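Local coordinates for nitroreductase-like family protein (Bacillus cereus, PDB 2I7H), which belongs to the nitroreductase-like family of flavoproteins and binds flavin mononucleotide in a dimer whose subunits share a continuous beta sheet, at residues N53-I58 with V97-E102. Sequence-based numbering, arbitrary orientation. Where two conformers were deposited one is given.
Sequences NCKLYI and VVYMNE
Tyr99 lays one face of its ring over Asn53, whose CB stands 3.6 Å from the ring centroid in a CH-pi contact displaced toward CZ; a flat ring suits the short methylene of a partly exposed asparagine. The Asn53 amide is tilted 20° from the ring plane. CG of Tyr99 sits between the backbone N and the carbonyl carbon (chi1 69°), which starts the ring toward strand 53-58. Lys55 CG comes obliquely to 3.7 Å from Tyr99 CE1; the long aliphatic part of a lysine can pack against an aromatic ring while NZ reaches on to a salt bridge with Glu185 of the second subunit. Branched Val97 presents CG2 obliquely to the Tyr57 ring, 3.8 Å from Tyr57 CE1.

The backbones pair antiparallel. Asn53 with Tyr99 and Lys55 with Val97 are hydrogen-bonded pairs, each with two N-H...O bonds; that from Tyr99 N to Asn53 O is nearly straight (169°). Between them, the non-hydrogen-bonded Cys54 and Val98 lie on the face opposite these four side chains. Compact Val98 packs on Thr116 and Met120 of helix 106-129, small Cys54 on Ile96 and on Met184 of the second subunit. Cys54 CA also approaches Val97 O at 3.2 Å, a CA-H...O contact.

Strand 94-101 is flanked by strand 157-167 on its other side, while strand 53-58 pairs in parallel with a strand of the second subunit, carrying the sheet across the dimer interface.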
# COMPACT_ATOMS: atom_id res chain seq x y z
N ASN A 53 -4.55 -12.91 1.79
CA ASN A 53 -4.73 -14.29 1.31
C ASN A 53 -4.80 -14.19 -0.19
O ASN A 53 -5.10 -13.13 -0.71
CB ASN A 53 -6.07 -14.87 1.77
CG ASN A 53 -6.17 -15.00 3.26
OD1 ASN A 53 -5.97 -16.07 3.80
ND2 ASN A 53 -6.51 -13.92 3.93
N CYS A 54 -4.56 -15.30 -0.89
CA CYS A 54 -4.48 -15.30 -2.36
C CYS A 54 -5.13 -16.50 -3.01
O CYS A 54 -5.15 -17.59 -2.43
CB CYS A 54 -3.02 -15.23 -2.81
SG CYS A 54 -2.15 -13.74 -2.23
N LYS A 55 -5.67 -16.29 -4.22
CA LYS A 55 -5.94 -17.40 -5.14
C LYS A 55 -5.11 -17.12 -6.39
O LYS A 55 -5.16 -16.02 -6.93
CB LYS A 55 -7.43 -17.52 -5.48
CG LYS A 55 -8.35 -17.11 -4.37
CD LYS A 55 -9.60 -17.92 -4.27
CE LYS A 55 -9.39 -18.98 -3.21
NZ LYS A 55 -10.64 -19.45 -2.61
N LEU A 56 -4.31 -18.09 -6.80
CA LEU A 56 -3.53 -17.95 -8.02
C LEU A 56 -4.13 -18.83 -9.09
O LEU A 56 -4.24 -20.03 -8.90
CB LEU A 56 -2.05 -18.33 -7.78
CG LEU A 56 -1.13 -18.53 -9.00
CD1 LEU A 56 -0.77 -17.24 -9.72
CD2 LEU A 56 0.14 -19.29 -8.63
N TYR A 57 -4.54 -18.22 -10.19
CA TYR A 57 -5.07 -18.95 -11.34
C TYR A 57 -4.03 -18.93 -12.43
O TYR A 57 -3.55 -17.86 -12.83
CB TYR A 57 -6.40 -18.34 -11.84
CG TYR A 57 -7.51 -18.38 -10.80
CD1 TYR A 57 -7.55 -17.44 -9.76
CD2 TYR A 57 -8.53 -19.32 -10.87
CE1 TYR A 57 -8.55 -17.46 -8.81
CE2 TYR A 57 -9.53 -19.35 -9.93
CZ TYR A 57 -9.53 -18.42 -8.89
OH TYR A 57 -10.50 -18.43 -7.93
N ILE A 58 -3.66 -20.12 -12.90
CA ILE A 58 -2.64 -20.28 -13.94
C ILE A 58 -3.01 -21.43 -14.87
O ILE A 58 -3.63 -22.41 -14.45
CB ILE A 58 -1.22 -20.54 -13.36
CG1 ILE A 58 -1.23 -21.66 -12.31
CG2 ILE A 58 -0.65 -19.27 -12.77
CD1 ILE A 58 0.13 -22.24 -11.99
N VAL A 97 -5.98 -13.27 -7.24
CA VAL A 97 -7.03 -12.62 -6.47
C VAL A 97 -6.49 -12.45 -5.04
O VAL A 97 -6.08 -13.41 -4.40
CB VAL A 97 -8.37 -13.43 -6.50
CG1 VAL A 97 -9.44 -12.67 -5.80
CG2 VAL A 97 -8.82 -13.78 -7.93
N VAL A 98 -6.41 -11.21 -4.59
CA VAL A 98 -5.90 -10.92 -3.24
C VAL A 98 -7.10 -10.53 -2.38
O VAL A 98 -7.85 -9.60 -2.73
CB VAL A 98 -4.87 -9.77 -3.23
CG1 VAL A 98 -4.44 -9.46 -1.80
CG2 VAL A 98 -3.63 -10.07 -4.16
N TYR A 99 -7.29 -11.25 -1.28
CA TYR A 99 -8.44 -11.02 -0.45
C TYR A 99 -8.08 -11.08 1.03
O TYR A 99 -6.97 -11.49 1.41
CB TYR A 99 -9.60 -11.98 -0.83
CG TYR A 99 -9.34 -13.39 -0.48
CD1 TYR A 99 -8.64 -14.24 -1.36
CD2 TYR A 99 -9.76 -13.90 0.74
CE1 TYR A 99 -8.39 -15.54 -1.03
CE2 TYR A 99 -9.52 -15.22 1.08
CZ TYR A 99 -8.82 -16.03 0.19
OH TYR A 99 -8.57 -17.34 0.54
N MSE A 100 -9.02 -10.63 1.86
CA MSE A 100 -8.87 -10.62 3.32
C MSE A 100 -10.22 -10.86 3.99
O MSE A 100 -11.28 -10.59 3.40
CB MSE A 100 -8.28 -9.28 3.81
CG MSE A 100 -9.17 -8.08 3.48
SE MSE A 100 -8.41 -6.44 4.16
CE MSE A 100 -9.97 -5.65 4.85
N ASN A 101 -10.18 -11.34 5.23
CA ASN A 101 -11.39 -11.39 6.04
C ASN A 101 -11.72 -9.98 6.46
O ASN A 101 -10.83 -9.26 6.92
CB ASN A 101 -11.21 -12.31 7.24
CG ASN A 101 -11.03 -13.75 6.83
OD1 ASN A 101 -11.87 -14.31 6.14
ND2 ASN A 101 -9.90 -14.34 7.21
N GLU A 102 -12.97 -9.60 6.32
CA GLU A 102 -13.36 -8.25 6.66
C GLU A 102 -13.68 -8.16 8.13
O GLU A 102 -14.65 -8.75 8.61
CB GLU A 102 -14.58 -7.84 5.83
CG GLU A 102 -14.94 -6.43 6.07
CD GLU A 102 -14.29 -5.54 5.11
OE1 GLU A 102 -14.99 -4.71 4.53
OE2 GLU A 102 -13.06 -5.67 4.91